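Local coordinates for protein tRNA uridine(34) acetyltransferase (Methanocaldococcus infernus, PDB 6IAZ) that catalyses formation of 5-carboxymethyluridine at the wobble position 34 of tRNA from acetyl-CoA, using radical S-adenosylmethionine chemistry, at residues A395-R400 against M415-L420. Sequence-based numbering, arbitrary orientation.
Sequences AFLRLR and MLVRQL
Arg-398 turns its CG away from its own carbonyl carbon (chi1 -57°) and runs extended to NE, while Gln-419 swings CG opposite its backbone N (chi1 178°), so the two side chains lie alongside each other, pointing the same way. Arg-398 NE donates to Gln-419 OE1 at 3.0 Å, the oxygen meeting the guanidinium at its edge and in its plane. A water bridges Gln-419 OE1 and Arg-398 NH2, and the same oxygen approaches the edge of the Phe-396 ring, 3.5 Å from CE2. Arg-398 NH1 donates to the backbone oxygen of Trp-303. A leucine in place of Arg-398 would probably leave the Gln-419 amide without its direct donor and water bridge, freer to turn. Between the backbones, Arg-398 N donates to Gln-419 O (2.8 Å) and Arg-418 N to Arg-398 O (2.8 Å); Arg-400 and Leu-416 exchange a reciprocal pair of bonds. Arg-418 packs its CD 3.4 Å from Arg-400 CB, their guanidinium planes nearly perpendicular; Glu-380 forms salt bridges with both arginines, and Asp-257 with Arg-418. On the other face, Leu-399 CG meets Met-415 CE at 3.7 Å and CD1 meets Val-417 CG2; Leu-397 and Met-415 reach helix 443-458. Arg-418 and Gln-419 both oppose Arg-398, a classic beta bulge between antiparallel strands of the GNAT sheet, whose Gln-419, with Leu-420, probably belongs to the acetyl-CoA site.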
ATOM      1  N   ALA A 395     -11.471  -9.413   6.494  1.00 28.11           N
ATOM      2  CA  ALA A 395     -11.401  -7.977   6.761  1.00 28.34           C
ATOM      3  C   ALA A 395     -10.341  -7.728   7.819  1.00 27.14           C
ATOM      4  O   ALA A 395     -10.027  -8.604   8.620  1.00 28.10           O
ATOM      5  CB  ALA A 395     -12.740  -7.419   7.237  1.00 28.71           C
ATOM      6  N   PHE A 396      -9.807  -6.506   7.844  1.00 26.21           N
ATOM      7  CA  PHE A 396      -8.817  -6.169   8.856  1.00 28.47           C
ATOM      8  C   PHE A 396      -8.840  -4.671   9.168  1.00 25.08           C
ATOM      9  O   PHE A 396      -9.358  -3.862   8.401  1.00 26.69           O
ATOM     10  CB  PHE A 396      -7.420  -6.639   8.424  1.00 25.64           C
ATOM     11  CG  PHE A 396      -6.854  -5.926   7.229  1.00 22.11           C
ATOM     12  CD1 PHE A 396      -7.071  -6.391   5.956  1.00 29.08           C
ATOM     13  CD2 PHE A 396      -6.061  -4.787   7.407  1.00 24.86           C
ATOM     14  CE1 PHE A 396      -6.535  -5.744   4.857  1.00 30.92           C
ATOM     15  CE2 PHE A 396      -5.520  -4.134   6.326  1.00 29.27           C
ATOM     16  CZ  PHE A 396      -5.758  -4.611   5.044  1.00 29.43           C
ATOM     17  N   LEU A 397      -8.279  -4.330  10.316  1.00 28.90           N
ATOM     18  CA  LEU A 397      -8.190  -2.948  10.784  1.00 27.76           C
ATOM     19  C   LEU A 397      -6.832  -2.764  11.442  1.00 28.13           C
ATOM     20  O   LEU A 397      -6.412  -3.584  12.271  1.00 24.89           O
ATOM     21  CB  LEU A 397      -9.305  -2.600  11.765  1.00 27.50           C
ATOM     22  CG  LEU A 397      -9.357  -1.179  12.354  1.00 29.16           C
ATOM     23  CD1 LEU A 397     -10.780  -0.831  12.796  1.00 32.48           C
ATOM     24  CD2 LEU A 397      -8.428  -1.011  13.522  1.00 27.72           C
ATOM     25  N   ARG A 398      -6.132  -1.717  11.030  1.00 27.38           N
ATOM     26  CA  ARG A 398      -4.827  -1.361  11.598  1.00 25.26           C
ATOM     27  C   ARG A 398      -5.028  -0.230  12.603  1.00 29.16           C
ATOM     28  O   ARG A 398      -5.361   0.901  12.223  1.00 26.98           O
ATOM     29  CB  ARG A 398      -3.857  -0.930  10.498  1.00 27.44           C
ATOM     30  CG  ARG A 398      -3.632  -1.924   9.403  1.00 28.06           C
ATOM     31  CD  ARG A 398      -2.480  -1.468   8.512  1.00 26.80           C
ATOM     32  NE  ARG A 398      -2.264  -2.305   7.334  1.00 24.78           N
ATOM     33  CZ  ARG A 398      -1.560  -3.439   7.297  1.00 27.18           C
ATOM     34  NH1 ARG A 398      -1.016  -3.945   8.385  1.00 27.52           N
ATOM     35  NH2 ARG A 398      -1.415  -4.085   6.149  1.00 25.72           N
ATOM     36  N   LEU A 399      -4.829  -0.542  13.886  1.00 27.82           N
ATOM     37  CA  LEU A 399      -4.954   0.385  15.004  1.00 33.31           C
ATOM     38  C   LEU A 399      -3.578   0.619  15.623  1.00 33.29           C
ATOM     39  O   LEU A 399      -2.820  -0.335  15.855  1.00 28.02           O
ATOM     40  CB  LEU A 399      -5.912  -0.182  16.055  1.00 37.13           C
ATOM     41  CG  LEU A 399      -6.325   0.675  17.255  1.00 42.95           C
ATOM     42  CD1 LEU A 399      -7.206   1.842  16.840  1.00 41.16           C
ATOM     43  CD2 LEU A 399      -7.062  -0.203  18.285  1.00 42.70           C
ATOM     44  N   ARG A 400      -3.254   1.873  15.884  1.00 28.82           N
ATOM     45  CA  ARG A 400      -1.938   2.223  16.408  1.00 27.48           C
ATOM     46  C   ARG A 400      -2.020   3.130  17.626  1.00 28.97           C
ATOM     47  O   ARG A 400      -2.781   4.112  17.644  1.00 26.36           O
ATOM     48  CB  ARG A 400      -1.092   2.892  15.315  1.00 29.03           C
ATOM     49  CG  ARG A 400       0.273   3.368  15.825  1.00 27.36           C
ATOM     50  CD  ARG A 400       1.092   4.038  14.709  1.00 29.69           C
ATOM     51  NE  ARG A 400       2.325   4.579  15.210  1.00 30.21           N
ATOM     52  CZ  ARG A 400       3.428   3.873  15.442  1.00 27.58           C
ATOM     53  NH1 ARG A 400       3.462   2.579  15.178  1.00 29.39           N
ATOM     54  NH2 ARG A 400       4.502   4.469  15.933  1.00 29.94           N
ATOM     55  N   MET A 415      -5.861   7.285  19.858  1.00 36.46           N
ATOM     56  CA  MET A 415      -5.528   6.113  19.045  1.00 31.63           C
ATOM     57  C   MET A 415      -5.774   6.449  17.572  1.00 32.75           C
ATOM     58  O   MET A 415      -6.635   7.273  17.243  1.00 33.20           O
ATOM     59  CB  MET A 415      -6.361   4.857  19.351  1.00 37.61           C
ATOM     60  CG  MET A 415      -6.142   4.147  20.667  1.00 43.21           C
ATOM     61  SD  MET A 415      -4.587   3.322  21.049  1.00 35.21           S
ATOM     62  CE  MET A 415      -4.688   1.726  20.353  1.00 39.33           C
ATOM     63  N   LEU A 416      -5.052   5.761  16.685  1.00 30.99           N
ATOM     64  CA  LEU A 416      -5.143   5.990  15.247  1.00 31.43           C
ATOM     65  C   LEU A 416      -5.644   4.730  14.544  1.00 29.33           C
ATOM     66  O   LEU A 416      -5.023   3.657  14.661  1.00 28.32           O
ATOM     67  CB  LEU A 416      -3.784   6.384  14.675  1.00 33.10           C
ATOM     68  CG  LEU A 416      -3.120   7.612  15.310  1.00 35.12           C
ATOM     69  CD1 LEU A 416      -1.766   7.808  14.675  1.00 35.14           C
ATOM     70  CD2 LEU A 416      -3.983   8.854  15.159  1.00 35.26           C
ATOM     71  N   VAL A 417      -6.736   4.866  13.798  1.00 28.72           N
ATOM     72  CA  VAL A 417      -7.176   3.836  12.859  1.00 25.33           C
ATOM     73  C   VAL A 417      -6.492   4.166  11.540  1.00 28.39           C
ATOM     74  O   VAL A 417      -6.948   5.036  10.797  1.00 25.79           O
ATOM     75  CB  VAL A 417      -8.694   3.786  12.709  1.00 30.25           C
ATOM     76  CG1 VAL A 417      -9.047   2.805  11.596  1.00 29.76           C
ATOM     77  CG2 VAL A 417      -9.345   3.345  14.002  1.00 31.78           C
ATOM     78  N   ARG A 418      -5.381   3.494  11.261  1.00 24.13           N
ATOM     79  CA  ARG A 418      -4.628   3.730  10.028  1.00 26.45           C
ATOM     80  C   ARG A 418      -5.255   3.080   8.803  1.00 30.05           C
ATOM     81  O   ARG A 418      -5.059   3.581   7.688  1.00 26.63           O
ATOM     82  CB  ARG A 418      -3.177   3.256  10.239  1.00 29.10           C
ATOM     83  CG  ARG A 418      -2.557   3.760  11.589  1.00 29.73           C
ATOM     84  CD  ARG A 418      -1.197   3.036  11.923  1.00 32.79           C
ATOM     85  NE  ARG A 418      -0.541   2.943  10.674  1.00 39.88           N
ATOM     86  CZ  ARG A 418      -0.109   1.851  10.079  1.00 30.83           C
ATOM     87  NH1 ARG A 418      -0.094   0.660  10.656  1.00 30.28           N
ATOM     88  NH2 ARG A 418       0.396   2.005   8.891  1.00 30.10           N
ATOM     89  N   GLN A 419      -6.045   2.023   8.973  1.00 26.77           N
ATOM     90  CA  GLN A 419      -6.668   1.378   7.832  1.00 27.29           C
ATOM     91  C   GLN A 419      -7.827   0.504   8.299  1.00 27.79           C
ATOM     92  O   GLN A 419      -7.742  -0.149   9.341  1.00 28.81           O
ATOM     93  CB  GLN A 419      -5.667   0.495   7.076  1.00 28.87           C
ATOM     94  CG  GLN A 419      -6.282  -0.256   5.864  1.00 31.10           C
ATOM     95  CD  GLN A 419      -5.236  -0.749   4.909  1.00 31.83           C
ATOM     96  OE1 GLN A 419      -4.118  -1.048   5.309  1.00 30.95           O
ATOM     97  NE2 GLN A 419      -5.593  -0.824   3.607  1.00 32.76           N
ATOM     98  N   LEU A 420      -8.905   0.521   7.523  1.00 32.47           N
ATOM     99  CA  LEU A 420     -10.002  -0.440   7.642  1.00 28.35           C
ATOM    100  C   LEU A 420     -10.261  -0.968   6.241  1.00 28.84           C
ATOM    101  O   LEU A 420     -10.511  -0.188   5.315  1.00 27.99           O
ATOM    102  CB  LEU A 420     -11.262   0.186   8.238  1.00 27.63           C
ATOM    103  CG  LEU A 420     -12.527  -0.644   8.083  1.00 29.80           C
ATOM    104  CD1 LEU A 420     -12.417  -1.979   8.794  1.00 33.79           C
ATOM    105  CD2 LEU A 420     -13.779   0.114   8.581  1.00 35.26           C
TER
HETATM  106  O   HOH W   1      -2.156  -2.313   3.874  1.00 34.96           O